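Local structure of folylpolyglutamate synthase protein FOLC (Mycobacterium tuberculosis, 2VOS) at residues L339-R343 with R479-R484. The protein probably catalyses the ATP-dependent addition of glutamate to dihydropteroate and to tetrahydrofolate, giving dihydrofolate and folylpolyglutamates, with magnesium as cofactor. Numbering follows the deposited sequence.
Sequences LERMR and RTLFGR
Met342 of segment 339-343, at the edge strand of its sheet, faces Phe482 at the end of helix 472-481, their CA atoms 6.8 Å apart, where the helix closes in a Schellman motif with Gly483 at positive phi. Glu340 and Arg479 form a two-pronged salt bridge: NE of Arg479 reaches OE1 of Glu340 at 2.8 Å and NH2 reaches OE2 at 2.7 Å. Both oxygens use their syn lone pairs, and this side-on grip leaves carboxylate and guanidinium nearly coplanar, 20° apart. Glu340 OE1 also accepts from Gly337 N, while Arg479 NH1 bonds to Gln102 OE1. Beside the pair, Met342, a selenomethionine, sets CB over one face of the Phe482 ring, 3.8 Å from the centroid in a CH-pi contact. Its chain then bends at chi2 (-66°), bringing SE to 3.7 Å from Phe482 CB and 4.8 Å from the ring centroid, oblique to the ring. In the Arg484 conformer described, SE also lies over one guanidinium face, toward its rim, and NH2 donates a bent bond to Met342 O. Salt bridge and Met-aromatic contact thus join the C-terminal helix to the edge of the six-stranded mixed sheet of the Mur ligase C-terminal domain, with the side chain of Glu340 about 9 Å from bound ADP.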
loop_
_atom_site.group_PDB
_atom_site.type_symbol
_atom_site.label_atom_id
_atom_site.label_comp_id
_atom_site.label_asym_id
_atom_site.label_seq_id
_atom_site.Cartn_x
_atom_site.Cartn_y
_atom_site.Cartn_z
ATOM N N LEU A 339 -1.707 -8.033 7.163
ATOM C CA LEU A 339 -2.242 -9.043 8.048
ATOM C C LEU A 339 -2.210 -10.414 7.387
ATOM O O LEU A 339 -3.242 -11.109 7.275
ATOM C CB LEU A 339 -3.672 -8.689 8.411
ATOM C CG LEU A 339 -4.164 -8.471 9.857
ATOM C CD1 LEU A 339 -3.244 -8.836 10.968
ATOM C CD2 LEU A 339 -4.805 -7.091 9.949
ATOM N N GLU A 340 -1.031 -10.785 6.901
ATOM C CA GLU A 340 -0.888 -12.004 6.148
ATOM C C GLU A 340 -0.282 -13.067 7.080
ATOM O O GLU A 340 0.742 -12.836 7.719
ATOM C CB GLU A 340 0.037 -11.780 4.932
ATOM C CG GLU A 340 0.113 -13.004 4.010
ATOM C CD GLU A 340 1.120 -12.814 2.890
ATOM O OE1 GLU A 340 1.916 -11.847 2.975
ATOM O OE2 GLU A 340 1.162 -13.647 1.958
ATOM N N ARG A 341 -0.887 -14.235 7.129
ATOM C CA ARG A 341 -0.412 -15.312 8.003
ATOM C C ARG A 341 0.660 -16.107 7.329
ATOM O O ARG A 341 0.428 -16.640 6.221
ATOM C CB ARG A 341 -1.557 -16.276 8.249
ATOM C CG ARG A 341 -2.378 -15.953 9.453
ATOM C CD ARG A 341 -3.122 -17.226 9.992
ATOM N NE ARG A 341 -3.810 -18.028 8.958
ATOM C CZ ARG A 341 -4.225 -19.287 9.134
ATOM N NH1 ARG A 341 -4.082 -19.896 10.333
ATOM N NH2 ARG A 341 -4.805 -19.942 8.134
HETATM N N MSE A 342 1.814 -16.207 7.996
HETATM C CA MSE A 342 2.945 -16.982 7.487
HETATM C C MSE A 342 2.850 -18.446 7.910
HETATM O O MSE A 342 3.399 -19.317 7.208
HETATM C CB MSE A 342 4.304 -16.450 8.019
HETATM C CG MSE A 342 4.658 -15.033 7.582
HETATM SE SE MSE A 342 4.963 -14.936 5.689
HETATM C CE MSE A 342 3.139 -14.451 5.145
ATOM N N ARG A 343 2.197 -18.720 9.043
ATOM C CA ARG A 343 2.016 -20.090 9.476
ATOM C C ARG A 343 1.045 -20.102 10.665
ATOM O O ARG A 343 0.638 -19.030 11.128
ATOM C CB ARG A 343 3.357 -20.679 9.979
ATOM C CG ARG A 343 3.947 -19.893 11.209
ATOM C CD ARG A 343 5.101 -20.669 11.974
ATOM N NE ARG A 343 4.532 -21.918 12.474
ATOM C CZ ARG A 343 4.791 -23.105 11.961
ATOM N NH1 ARG A 343 5.711 -23.192 10.995
ATOM N NH2 ARG A 343 4.191 -24.199 12.474
ATOM N N ARG A 479 8.762 -11.579 5.259
ATOM C CA ARG A 479 8.141 -12.385 4.268
ATOM C C ARG A 479 9.226 -13.245 3.534
ATOM O O ARG A 479 9.013 -14.439 3.195
ATOM C CB ARG A 479 7.327 -11.504 3.297
ATOM C CG ARG A 479 6.308 -12.324 2.473
ATOM C CD ARG A 479 5.253 -11.388 1.759
ATOM N NE ARG A 479 4.098 -12.170 1.314
ATOM C CZ ARG A 479 4.047 -12.869 0.188
ATOM N NH1 ARG A 479 5.079 -12.884 -0.652
ATOM N NH2 ARG A 479 2.954 -13.581 -0.096
ATOM N N THR A 480 10.379 -12.636 3.264
ATOM C CA THR A 480 11.501 -13.317 2.640
ATOM C C THR A 480 12.104 -14.391 3.589
ATOM O O THR A 480 12.420 -15.495 3.160
ATOM C CB THR A 480 12.549 -12.271 2.251
ATOM O OG1 THR A 480 12.050 -11.466 1.164
ATOM C CG2 THR A 480 13.884 -12.929 1.859
ATOM N N LEU A 481 12.254 -14.087 4.870
ATOM C CA LEU A 481 12.656 -15.089 5.852
ATOM C C LEU A 481 11.746 -16.326 5.850
ATOM O O LEU A 481 12.221 -17.454 6.034
ATOM C CB LEU A 481 12.707 -14.503 7.267
ATOM C CG LEU A 481 13.827 -13.468 7.494
ATOM C CD1 LEU A 481 13.753 -12.906 8.938
ATOM C CD2 LEU A 481 15.251 -14.077 7.153
ATOM N N PHE A 482 10.445 -16.123 5.645
ATOM C CA PHE A 482 9.504 -17.233 5.624
ATOM C C PHE A 482 9.405 -17.888 4.257
ATOM O O PHE A 482 8.591 -18.771 4.049
ATOM C CB PHE A 482 8.125 -16.741 6.126
ATOM C CG PHE A 482 8.032 -16.739 7.625
ATOM C CD1 PHE A 482 7.719 -17.909 8.279
ATOM C CD2 PHE A 482 8.290 -15.588 8.379
ATOM C CE1 PHE A 482 7.645 -17.955 9.608
ATOM C CE2 PHE A 482 8.219 -15.619 9.706
ATOM C CZ PHE A 482 7.920 -16.826 10.345
ATOM N N GLY A 483 10.237 -17.438 3.314
ATOM C CA GLY A 483 10.418 -18.114 2.039
ATOM C C GLY A 483 9.327 -17.872 0.981
ATOM O O GLY A 483 9.197 -18.724 0.066
ATOM N N ARG A 484 8.512 -16.818 1.110
ATOM C CA ARG A 484 7.402 -16.591 0.175
ATOM C C ARG A 484 7.908 -15.818 -1.038
ATOM O O ARG A 484 8.773 -14.933 -0.908
ATOM C CB ARG A 484 6.256 -15.819 0.841
ATOM C CG ARG A 484 5.795 -16.415 2.146
ATOM C CD ARG A 484 5.133 -17.756 1.983
ATOM N NE ARG A 484 5.350 -18.666 3.123
ATOM C CZ ARG A 484 4.413 -18.995 4.005
ATOM N NH1 ARG A 484 3.202 -18.476 3.895
ATOM N NH2 ARG A 484 4.678 -19.834 4.988
#